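Long-range contact in glucose-6-phosphate isomerase (Chlamydia trachomatis D/UW-3/CX, PDB 6OTU), which catalyses the reversible isomerisation of glucose 6-phosphate to fructose 6-phosphate: residues M167-I181 / V280-F293. Residues are numbered along the deposited sequence; the frame is centred on the assembly and turned at random.
Sequences MYFAMQGSCPSDKRI and VLGFAFGYEAFIEF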
# COMPACT_ATOMS: atom_id res chain seq x y z
N MET A 167 14.47 3.49 3.29
CA MET A 167 15.61 3.41 4.19
C MET A 167 15.71 4.65 5.07
O MET A 167 16.06 4.55 6.24
CB MET A 167 16.91 3.18 3.39
CG MET A 167 17.05 1.76 2.80
SD MET A 167 16.83 0.38 3.98
CE MET A 167 15.12 -0.09 3.65
N TYR A 168 15.38 5.83 4.52
CA TYR A 168 15.45 7.05 5.30
C TYR A 168 14.49 6.99 6.49
O TYR A 168 14.88 7.28 7.63
CB TYR A 168 15.14 8.27 4.40
CG TYR A 168 14.84 9.50 5.23
CD1 TYR A 168 15.86 10.21 5.84
CD2 TYR A 168 13.53 9.90 5.46
CE1 TYR A 168 15.58 11.30 6.64
CE2 TYR A 168 13.25 10.98 6.26
CZ TYR A 168 14.27 11.69 6.85
OH TYR A 168 13.99 12.79 7.65
N PHE A 169 13.23 6.60 6.26
CA PHE A 169 12.31 6.48 7.39
C PHE A 169 12.68 5.31 8.30
O PHE A 169 12.37 5.36 9.50
CB PHE A 169 10.87 6.35 6.89
CG PHE A 169 10.33 7.62 6.33
CD1 PHE A 169 9.75 8.58 7.16
CD2 PHE A 169 10.44 7.91 4.97
CE1 PHE A 169 9.28 9.77 6.63
CE2 PHE A 169 9.97 9.10 4.45
CZ PHE A 169 9.39 10.02 5.27
N ALA A 170 13.34 4.28 7.78
CA ALA A 170 13.74 3.18 8.66
C ALA A 170 14.76 3.64 9.69
O ALA A 170 14.73 3.21 10.85
CB ALA A 170 14.32 2.03 7.84
N MET A 171 15.66 4.52 9.28
CA MET A 171 16.75 4.96 10.13
C MET A 171 16.42 6.20 10.93
O MET A 171 17.17 6.52 11.87
CB MET A 171 17.99 5.23 9.29
CG MET A 171 18.56 4.02 8.64
SD MET A 171 19.95 4.45 7.57
CE MET A 171 19.92 2.99 6.55
N GLN A 172 15.36 6.92 10.55
CA GLN A 172 15.01 8.18 11.21
C GLN A 172 14.92 8.03 12.73
O GLN A 172 15.29 8.96 13.46
CB GLN A 172 13.69 8.67 10.63
CG GLN A 172 13.36 10.12 10.86
CD GLN A 172 11.97 10.45 10.31
OE1 GLN A 172 11.00 9.74 10.56
NE2 GLN A 172 11.89 11.54 9.54
N GLY A 173 14.47 6.88 13.23
CA GLY A 173 14.29 6.71 14.66
C GLY A 173 15.56 6.41 15.43
O GLY A 173 15.58 6.56 16.66
N SER A 174 16.62 6.02 14.73
CA SER A 174 17.88 5.65 15.37
C SER A 174 18.93 6.75 15.34
O SER A 174 19.78 6.78 16.22
CB SER A 174 18.47 4.40 14.70
OG SER A 174 17.47 3.48 14.32
N CYS A 175 18.90 7.63 14.34
CA CYS A 175 20.02 8.55 14.13
C CYS A 175 19.55 9.97 14.38
O CYS A 175 18.63 10.45 13.70
CB CYS A 175 20.56 8.43 12.71
SG CYS A 175 20.92 6.74 12.23
N PRO A 176 20.15 10.68 15.34
CA PRO A 176 19.79 12.08 15.57
C PRO A 176 20.06 12.91 14.32
O PRO A 176 21.09 12.75 13.66
CB PRO A 176 20.70 12.51 16.73
CG PRO A 176 21.38 11.23 17.21
CD PRO A 176 21.35 10.27 16.09
N SER A 177 19.11 13.80 14.00
CA SER A 177 19.20 14.60 12.78
C SER A 177 18.24 15.77 12.89
O SER A 177 17.12 15.62 13.37
CB SER A 177 18.87 13.74 11.54
OG SER A 177 18.44 14.53 10.45
N ASP A 178 18.69 16.95 12.45
CA ASP A 178 17.83 18.12 12.28
C ASP A 178 17.56 18.44 10.81
O ASP A 178 16.98 19.49 10.51
CB ASP A 178 18.44 19.34 12.99
CG ASP A 178 19.88 19.64 12.56
OD1 ASP A 178 20.52 18.79 11.89
OD2 ASP A 178 20.38 20.73 12.90
N LYS A 179 17.97 17.56 9.89
CA LYS A 179 17.73 17.77 8.47
C LYS A 179 16.28 17.51 8.13
O LYS A 179 15.65 16.59 8.66
CB LYS A 179 18.62 16.86 7.63
CG LYS A 179 20.10 17.02 7.91
CD LYS A 179 20.49 18.50 7.93
CE LYS A 179 22.00 18.64 8.15
NZ LYS A 179 22.46 20.07 8.19
N ARG A 180 15.74 18.32 7.23
CA ARG A 180 14.42 18.10 6.67
C ARG A 180 14.57 17.51 5.28
O ARG A 180 15.34 18.03 4.45
CB ARG A 180 13.64 19.40 6.63
CG ARG A 180 13.74 20.23 7.90
CD ARG A 180 13.10 21.59 7.67
NE ARG A 180 11.64 21.52 7.61
CZ ARG A 180 10.88 22.24 6.78
NH1 ARG A 180 11.45 23.09 5.93
NH2 ARG A 180 9.56 22.12 6.81
N ILE A 181 13.84 16.43 5.01
CA ILE A 181 14.06 15.57 3.86
C ILE A 181 12.74 15.38 3.12
O ILE A 181 11.73 15.01 3.73
CB ILE A 181 14.66 14.21 4.27
CG1 ILE A 181 15.87 14.40 5.19
CG2 ILE A 181 15.03 13.37 3.05
CD1 ILE A 181 17.06 15.03 4.51
N VAL A 280 21.27 11.00 0.12
CA VAL A 280 20.21 11.43 1.03
C VAL A 280 20.44 10.86 2.42
O VAL A 280 20.30 11.57 3.42
CB VAL A 280 18.82 11.06 0.47
CG1 VAL A 280 18.67 9.56 0.29
CG2 VAL A 280 17.73 11.63 1.37
N LEU A 281 20.81 9.58 2.51
CA LEU A 281 21.06 8.98 3.82
C LEU A 281 22.26 9.63 4.49
O LEU A 281 22.21 9.96 5.68
CB LEU A 281 21.28 7.47 3.67
CG LEU A 281 20.09 6.65 3.13
CD1 LEU A 281 20.49 5.20 2.91
CD2 LEU A 281 18.88 6.75 4.04
N GLY A 282 23.35 9.81 3.74
CA GLY A 282 24.52 10.45 4.32
C GLY A 282 24.25 11.86 4.83
O GLY A 282 24.73 12.24 5.90
N PHE A 283 23.47 12.64 4.08
CA PHE A 283 23.14 14.00 4.51
C PHE A 283 22.25 13.98 5.75
O PHE A 283 22.48 14.75 6.70
CB PHE A 283 22.47 14.75 3.37
CG PHE A 283 22.01 16.14 3.73
CD1 PHE A 283 22.87 17.22 3.62
CD2 PHE A 283 20.71 16.37 4.15
CE1 PHE A 283 22.45 18.51 3.94
CE2 PHE A 283 20.28 17.65 4.47
CZ PHE A 283 21.15 18.72 4.36
N ALA A 284 21.23 13.13 5.77
CA ALA A 284 20.33 13.06 6.91
C ALA A 284 21.08 12.69 8.18
O ALA A 284 21.03 13.41 9.17
CB ALA A 284 19.20 12.05 6.64
N PHE A 285 21.80 11.58 8.14
CA PHE A 285 22.30 10.95 9.36
C PHE A 285 23.81 10.95 9.48
O PHE A 285 24.32 10.41 10.47
CB PHE A 285 21.77 9.51 9.44
CG PHE A 285 20.31 9.39 9.07
CD1 PHE A 285 19.34 10.00 9.84
CD2 PHE A 285 19.92 8.65 7.97
CE1 PHE A 285 18.00 9.89 9.50
CE2 PHE A 285 18.58 8.53 7.64
CZ PHE A 285 17.62 9.15 8.41
N GLY A 286 24.54 11.52 8.53
CA GLY A 286 26.01 11.50 8.57
C GLY A 286 26.60 10.27 7.91
O GLY A 286 25.98 9.21 7.83
N TYR A 287 27.85 10.42 7.44
CA TYR A 287 28.52 9.38 6.66
C TYR A 287 28.54 8.02 7.36
O TYR A 287 28.19 7.00 6.77
CB TYR A 287 29.94 9.82 6.33
CG TYR A 287 30.74 8.83 5.51
CD1 TYR A 287 30.48 8.64 4.17
CD2 TYR A 287 31.79 8.09 6.08
CE1 TYR A 287 31.22 7.75 3.40
CE2 TYR A 287 32.54 7.20 5.32
CZ TYR A 287 32.24 7.03 3.98
OH TYR A 287 32.96 6.15 3.19
N GLU A 288 28.97 8.01 8.63
CA GLU A 288 29.16 6.76 9.36
C GLU A 288 27.89 5.93 9.41
O GLU A 288 27.95 4.70 9.42
CB GLU A 288 29.67 7.05 10.78
N ALA A 289 26.72 6.58 9.42
CA ALA A 289 25.47 5.82 9.43
C ALA A 289 25.26 5.11 8.09
O ALA A 289 24.77 3.97 8.06
CB ALA A 289 24.29 6.74 9.75
N PHE A 290 25.64 5.76 6.98
CA PHE A 290 25.53 5.09 5.68
C PHE A 290 26.48 3.89 5.58
O PHE A 290 26.12 2.86 5.01
CB PHE A 290 25.79 6.09 4.54
CG PHE A 290 25.82 5.45 3.18
CD1 PHE A 290 24.66 4.95 2.61
CD2 PHE A 290 27.00 5.36 2.46
CE1 PHE A 290 24.68 4.36 1.34
CE2 PHE A 290 27.03 4.78 1.19
CZ PHE A 290 25.87 4.28 0.63
N ILE A 291 27.67 4.00 6.17
CA ILE A 291 28.59 2.86 6.17
C ILE A 291 28.02 1.69 6.99
O ILE A 291 28.15 0.52 6.60
CB ILE A 291 29.97 3.31 6.67
CG1 ILE A 291 30.58 4.34 5.72
CG2 ILE A 291 30.90 2.10 6.88
CD1 ILE A 291 30.59 3.88 4.29
N GLU A 292 27.40 1.99 8.13
CA GLU A 292 26.78 0.93 8.92
C GLU A 292 25.68 0.25 8.13
O GLU A 292 25.54 -0.98 8.18
CB GLU A 292 26.21 1.50 10.22
CG GLU A 292 27.25 2.06 11.15
CD GLU A 292 26.64 2.62 12.41
OE1 GLU A 292 27.40 3.16 13.25
OE2 GLU A 292 25.39 2.53 12.56
N PHE A 293 24.88 1.04 7.40
CA PHE A 293 23.88 0.50 6.49
C PHE A 293 24.51 -0.42 5.45
O PHE A 293 23.97 -1.50 5.16
CB PHE A 293 23.16 1.69 5.84
CG PHE A 293 22.34 1.36 4.62
CD1 PHE A 293 21.20 0.57 4.71
CD2 PHE A 293 22.67 1.92 3.39
CE1 PHE A 293 20.41 0.31 3.59
CE2 PHE A 293 21.91 1.66 2.27
CZ PHE A 293 20.76 0.85 2.36
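M171 lies over one face of the F285 ring with its carbonyl O and its CB, the latter making an off-centre CH-pi contact 4.2 Å from the ring centroid; A284 CB, from the ring's own helix, backs the opposite face, 3.5 Å above the plane and over the centre. The contact belongs to the SIS-type alpha/beta domain built on the five-stranded parallel sheet, at the beta-alpha-beta crossover in which helix 162-172 connects strand 151-155 to the outermost strand 180-184. The Y168 side chain crosses that of F285 at about a right angle, yet the ring planes lie only 18° apart and are slid, with centroids 5.3 Å apart, so that they barely overlap. I181 CG2 lies over the centre of the tyrosine face, 4.1 Å above its plane, and A284 CB meets the edge of the same ring. A third ring, F283, has K179 CE over one face and I181 CD1 at its edge.

Helix 275-285 packs beside the crossover helix; the axes of 167-172 and 280-285 approach to 10.3 Å at an angle of 24°. G286, with positive phi, ends helix 275-285 and occupies the N-cap position of helix 287-303, which brings F293 to the two methionines. M171 is extended beyond CG (chi2 176°), carrying CE to 3.3 Å from F293 CD1; M167, bent, places its SD obliquely beside the same ring in a Met-aromatic contact.

Toward the strand, the aliphatic part of K179 crosses F283, with K179 CG 3.5 Å from F283 CE2, while its ammonium group binds the carbonyls of R146 and F149. R197 of the second subunit donates to S177 O, placing this connection at the dimer interface. S177 OG accepts from K179 N at 3.1 Å, closing an ST turn.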